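Local coordinates for phosphoribosylformylglycinamidine synthase 2 (Thermus thermophilus, PDB 3VIU), which is a PurM-like, AIR synthase-related protein with two tandem pairs of N- and C-terminal family domains, and binds adenosine-5'-diphosphate and magnesium, at residues Asn27-Leu32 against Glu298-Glu303; Ala263-Ser268 against Leu282-Val287. All coordinates share one frame; numbering follows the deposited sequence.

Overall arrangement
Contact 1 (27-32 with 298-303) brings helix 28-37 of the N-terminal linker region onto helix 296-301 of the first C-terminal AIR synthase-related domain; contact 2 (263-268 with 282-287) lies within that domain and seats helix 264-275 on its sheet. Their centres are 10 Å apart. Segment 298-303 ties the two together: L300 O and T266 OG1 are 3.0 Å apart and E303 OE1 and A263 N 2.9 Å apart, both probable hydrogen bonds. L265 CD1 packs 3.7 Å from L299 O. Bound ADP lies about 13 Å from the side chain of L301 in contact 1 and from that of L265 in contact 2, so neither touches the nucleotide itself.

Contact 1 of 2, residues Asn27-Leu32 against Glu298-Glu303; sequences NRVELL and ELLLSE
V29 and L300 meet through single methyl groups, V29 CG1 lying 3.7 Å from L300 CD1, with the two side chains crossing at about a right angle. V29 holds CG1 anti to its backbone N (chi1 173°), and this is the branch that does the touching. L32 lies one turn beyond V29 on helix 28-37, and there L301 of the facing segment presses its CD1 against the carbonyl oxygen and the base of the side chain: the methyl is 3.6 Å from L32 O and 4.0 Å from L32 CB. The approach to the carbonyl oxygen is by a carbon, so it is a van der Waals contact and not a hydrogen bond. L32 turns its other end back along its own helix, with CD2 3.8 Å above the plane of the R28 guanidinium, over one face but displaced from the centre.

The start of this helix is fixed by a capping box. N27 OD1 accepts from E30 N at 2.7 Å, nearly straight at 172°. In return N27 N gives a hydrogen to E30 OE2 at 3.1 Å, reaching the anti side of the carboxylate from 34° out of its plane. E30 OE1 has further partners in R24, a salt bridge, and the backbone N of E354, while N27 ND2 bonds to V352 O; the capped end is thus pinned to edge strand 350-356. L33, the next residue of the same helix, also packs on L300 and L301.

The two segments meet through aliphatic carbons and one carbonyl oxygen, by dispersion, with no directional bond between them, whereas the polar cap sets where the linker helix begins.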
loop_
_atom_site.group_PDB
_atom_site.type_symbol
_atom_site.label_atom_id
_atom_site.label_comp_id
_atom_site.label_asym_id
_atom_site.label_seq_id
_atom_site.Cartn_x
_atom_site.Cartn_y
_atom_site.Cartn_z
ATOM N N ASN A 27 33.313 -0.494 19.074
ATOM C CA ASN A 27 33.181 0.146 20.377
ATOM C C ASN A 27 31.693 0.159 20.699
ATOM O O ASN A 27 30.893 -0.405 19.944
ATOM C CB ASN A 27 33.739 1.574 20.359
ATOM C CG ASN A 27 33.232 2.394 19.189
ATOM O OD1 ASN A 27 32.067 2.298 18.802
ATOM N ND2 ASN A 27 34.103 3.222 18.630
ATOM N N ARG A 28 31.309 0.789 21.803
ATOM C CA ARG A 28 29.900 0.835 22.178
ATOM C C ARG A 28 29.028 1.448 21.071
ATOM O O ARG A 28 28.032 0.856 20.655
ATOM C CB ARG A 28 29.721 1.627 23.473
ATOM C CG ARG A 28 28.282 1.671 23.959
ATOM C CD ARG A 28 28.079 2.691 25.066
ATOM N NE ARG A 28 26.660 2.983 25.268
ATOM C CZ ARG A 28 25.764 2.096 25.697
ATOM N NH1 ARG A 28 26.131 0.848 25.977
ATOM N NH2 ARG A 28 24.493 2.452 25.839
ATOM N N VAL A 29 29.407 2.630 20.594
ATOM C CA VAL A 29 28.649 3.308 19.547
ATOM C C VAL A 29 28.464 2.428 18.310
ATOM O O VAL A 29 27.339 2.216 17.852
ATOM C CB VAL A 29 29.338 4.626 19.125
ATOM C CG1 VAL A 29 28.635 5.222 17.919
ATOM C CG2 VAL A 29 29.322 5.610 20.283
ATOM N N GLU A 30 29.571 1.923 17.775
ATOM C CA GLU A 30 29.526 1.065 16.598
ATOM C C GLU A 30 28.607 -0.138 16.819
ATOM O O GLU A 30 27.885 -0.560 15.907
ATOM C CB GLU A 30 30.945 0.605 16.243
ATOM C CG GLU A 30 31.828 1.739 15.733
ATOM C CD GLU A 30 33.278 1.340 15.539
ATOM O OE1 GLU A 30 33.989 2.053 14.796
ATOM O OE2 GLU A 30 33.709 0.326 16.133
ATOM N N LEU A 31 28.622 -0.681 18.033
ATOM C CA LEU A 31 27.778 -1.823 18.344
ATOM C C LEU A 31 26.318 -1.405 18.191
ATOM O O LEU A 31 25.522 -2.102 17.559
ATOM C CB LEU A 31 28.028 -2.307 19.774
ATOM C CG LEU A 31 28.200 -3.820 19.975
ATOM C CD1 LEU A 31 28.153 -4.121 21.459
ATOM C CD2 LEU A 31 27.107 -4.596 19.261
ATOM N N LEU A 32 25.973 -0.260 18.775
ATOM C CA LEU A 32 24.614 0.254 18.703
ATOM C C LEU A 32 24.182 0.486 17.254
ATOM O O LEU A 32 23.014 0.302 16.915
ATOM C CB LEU A 32 24.499 1.543 19.530
ATOM C CG LEU A 32 23.948 1.413 20.964
ATOM C CD1 LEU A 32 24.340 0.086 21.573
ATOM C CD2 LEU A 32 24.464 2.559 21.822
ATOM N N GLU A 298 22.969 8.840 20.486
ATOM C CA GLU A 298 21.657 9.489 20.473
ATOM C C GLU A 298 21.451 10.297 19.199
ATOM O O GLU A 298 20.378 10.265 18.596
ATOM C CB GLU A 298 21.505 10.415 21.678
ATOM C CG GLU A 298 21.230 9.687 22.976
ATOM C CD GLU A 298 21.242 10.611 24.176
ATOM O OE1 GLU A 298 20.772 10.178 25.247
ATOM O OE2 GLU A 298 21.728 11.761 24.053
ATOM N N LEU A 299 22.478 11.031 18.792
ATOM C CA LEU A 299 22.378 11.832 17.584
ATOM C C LEU A 299 22.313 10.910 16.379
ATOM O O LEU A 299 21.477 11.088 15.489
ATOM C CB LEU A 299 23.581 12.775 17.470
ATOM C CG LEU A 299 23.658 13.869 18.551
ATOM C CD1 LEU A 299 25.013 14.553 18.516
ATOM C CD2 LEU A 299 22.532 14.877 18.342
ATOM N N LEU A 300 23.181 9.905 16.374
ATOM C CA LEU A 300 23.253 8.947 15.272
ATOM C C LEU A 300 22.005 8.096 15.056
ATOM O O LEU A 300 21.642 7.799 13.917
ATOM C CB LEU A 300 24.451 8.016 15.470
ATOM C CG LEU A 300 25.849 8.588 15.221
ATOM C CD1 LEU A 300 26.886 7.654 15.801
ATOM C CD2 LEU A 300 26.068 8.766 13.735
ATOM N N LEU A 301 21.339 7.711 16.137
ATOM C CA LEU A 301 20.171 6.854 16.006
ATOM C C LEU A 301 18.811 7.506 16.193
ATOM O O LEU A 301 17.784 6.836 16.121
ATOM C CB LEU A 301 20.327 5.659 16.948
ATOM C CG LEU A 301 21.641 4.911 16.687
ATOM C CD1 LEU A 301 21.713 3.641 17.508
ATOM C CD2 LEU A 301 21.732 4.593 15.210
ATOM N N SER A 302 18.793 8.810 16.439
ATOM C CA SER A 302 17.528 9.500 16.598
ATOM C C SER A 302 16.723 9.325 15.325
ATOM O O SER A 302 17.279 9.307 14.226
ATOM C CB SER A 302 17.740 10.990 16.822
ATOM O OG SER A 302 16.514 11.685 16.669
ATOM N N GLU A 303 15.413 9.199 15.472
ATOM C CA GLU A 303 14.542 9.058 14.316
ATOM C C GLU A 303 13.551 10.207 14.329
ATOM O O GLU A 303 12.369 10.020 14.056
ATOM C CB GLU A 303 13.820 7.711 14.361
ATOM C CG GLU A 303 14.785 6.536 14.301
ATOM C CD GLU A 303 14.101 5.185 14.386
ATOM O OE1 GLU A 303 14.813 4.157 14.282
ATOM O OE2 GLU A 303 12.861 5.153 14.557
#

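Contact 2 of 2, residues Ala263-Ser268 against Leu282-Val287; sequences AGLTSS and LHLDLV
L265, in the first turn of helix 264-275, has its CA 8.9 Å from the CA of L282, near the end of strand 279-283, a separation of the two backbones that the side chains bridge. The L265 side chain carries the whole contact on the helix side. Its base meets the strand, with CB 4.3 Å from L282 CD2. Its CD1 reaches the residues beyond the strand, 4.2 Å from L284 CD2 and 4.1 Å from V287 CG1, and V287 CG2 is almost as near; L265 and V287 reach toward each other tip to tip. With CG anti to its carbonyl carbon and beside the backbone N (chi1 -75°), L265 extends across the gap to these methyls.

The strand's exit shapes the far wall. A 3-10 turn over 284-286, with L286 N bonded to H283 O and V287 N to L284 O, brings V287 round so that its CB, like that of L282 on the strand, points toward the helix. L284 sets off alongside, but its end comes nearer and brings CD2 to L265. L282 is backbone-bonded to strand 342-347, and L284 also packs on L299 and L300 of helix 296-301. On the helix, S268 OG bonds to the backbone O of D259, a residue of the ADP pocket.

Helix 264-275 connects strands 254-259 and 279-283, which run parallel in one sheet with three strands between them: a beta-alpha-beta crossover. Its seating here is purely aliphatic, one leucine among three branched side chains, so burial of aliphatic surface, not directional bonding, joins helix to strand.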
loop_
_atom_site.group_PDB
_atom_site.type_symbol
_atom_site.label_atom_id
_atom_site.label_comp_id
_atom_site.label_asym_id
_atom_site.label_seq_id
_atom_site.Cartn_x
_atom_site.Cartn_y
_atom_site.Cartn_z
ATOM N N ALA A 263 16.559 4.491 11.948
ATOM C CA ALA A 263 18.015 4.545 12.062
ATOM C C ALA A 263 18.575 5.920 11.692
ATOM O O ALA A 263 19.787 6.087 11.543
ATOM C CB ALA A 263 18.649 3.453 11.190
ATOM N N GLY A 264 17.677 6.890 11.549
ATOM C CA GLY A 264 18.047 8.259 11.217
ATOM C C GLY A 264 19.262 8.521 10.336
ATOM O O GLY A 264 19.366 8.024 9.213
ATOM N N LEU A 265 20.178 9.331 10.858
ATOM C CA LEU A 265 21.401 9.707 10.154
ATOM C C LEU A 265 22.236 8.511 9.732
ATOM O O LEU A 265 22.779 8.485 8.631
ATOM C CB LEU A 265 22.247 10.627 11.038
ATOM C CG LEU A 265 21.799 12.076 11.211
ATOM C CD1 LEU A 265 22.523 12.708 12.383
ATOM C CD2 LEU A 265 22.074 12.835 9.931
ATOM N N THR A 266 22.339 7.520 10.607
ATOM C CA THR A 266 23.113 6.332 10.294
ATOM C C THR A 266 22.646 5.662 8.997
ATOM O O THR A 266 23.448 5.455 8.088
ATOM C CB THR A 266 23.048 5.318 11.446
ATOM O OG1 THR A 266 23.594 5.910 12.631
ATOM C CG2 THR A 266 23.837 4.067 11.100
ATOM N N SER A 267 21.358 5.341 8.895
ATOM C CA SER A 267 20.833 4.685 7.694
ATOM C C SER A 267 20.801 5.600 6.467
ATOM O O SER A 267 21.005 5.148 5.343
ATOM C CB SER A 267 19.427 4.139 7.956
ATOM O OG SER A 267 18.525 5.186 8.279
ATOM N N SER A 268 20.546 6.884 6.678
ATOM C CA SER A 268 20.501 7.822 5.569
ATOM C C SER A 268 21.827 7.909 4.838
ATOM O O SER A 268 21.897 7.651 3.638
ATOM C CB SER A 268 20.116 9.220 6.061
ATOM O OG SER A 268 18.734 9.301 6.342
ATOM N N LEU A 282 30.770 12.070 8.697
ATOM C CA LEU A 282 29.737 12.858 9.362
ATOM C C LEU A 282 30.312 13.651 10.534
ATOM O O LEU A 282 30.994 13.106 11.397
ATOM C CB LEU A 282 28.605 11.937 9.854
ATOM C CG LEU A 282 27.482 12.530 10.721
ATOM C CD1 LEU A 282 26.816 13.711 10.025
ATOM C CD2 LEU A 282 26.454 11.443 11.012
ATOM N N HIS A 283 30.044 14.948 10.542
ATOM C CA HIS A 283 30.509 15.824 11.607
ATOM C C HIS A 283 29.300 16.079 12.498
ATOM O O HIS A 283 28.523 16.993 12.244
ATOM C CB HIS A 283 31.013 17.139 11.017
ATOM C CG HIS A 283 32.217 16.989 10.136
ATOM N ND1 HIS A 283 33.506 17.023 10.623
ATOM C CD2 HIS A 283 32.327 16.805 8.797
ATOM C CE1 HIS A 283 34.357 16.866 9.623
ATOM N NE2 HIS A 283 33.667 16.731 8.505
ATOM N N LEU A 284 29.132 15.266 13.533
ATOM C CA LEU A 284 27.984 15.421 14.414
ATOM C C LEU A 284 27.862 16.790 15.048
ATOM O O LEU A 284 26.758 17.216 15.381
ATOM C CB LEU A 284 27.985 14.349 15.511
ATOM C CG LEU A 284 27.563 12.954 15.035
ATOM C CD1 LEU A 284 27.661 11.956 16.187
ATOM C CD2 LEU A 284 26.140 13.013 14.471
ATOM N N ASP A 285 28.982 17.489 15.209
ATOM C CA ASP A 285 28.940 18.807 15.825
ATOM C C ASP A 285 28.191 19.822 14.981
ATOM O O ASP A 285 27.725 20.834 15.495
ATOM C CB ASP A 285 30.355 19.330 16.100
ATOM C CG ASP A 285 31.126 18.450 17.062
ATOM O OD1 ASP A 285 30.536 18.017 18.076
ATOM O OD2 ASP A 285 32.322 18.203 16.806
ATOM N N LEU A 286 28.075 19.561 13.685
ATOM C CA LEU A 286 27.369 20.484 12.803
ATOM C C LEU A 286 25.877 20.183 12.719
ATOM O O LEU A 286 25.102 20.994 12.202
ATOM C CB LEU A 286 27.994 20.455 11.406
ATOM C CG LEU A 286 29.027 21.545 11.100
ATOM C CD1 LEU A 286 29.731 21.987 12.354
ATOM C CD2 LEU A 286 30.014 21.022 10.077
ATOM N N VAL A 287 25.482 19.021 13.240
ATOM C CA VAL A 287 24.084 18.590 13.238
ATOM C C VAL A 287 23.221 19.413 14.216
ATOM O O VAL A 287 23.514 19.480 15.409
ATOM C CB VAL A 287 23.979 17.069 13.608
ATOM C CG1 VAL A 287 22.530 16.626 13.678
ATOM C CG2 VAL A 287 24.716 16.236 12.581
#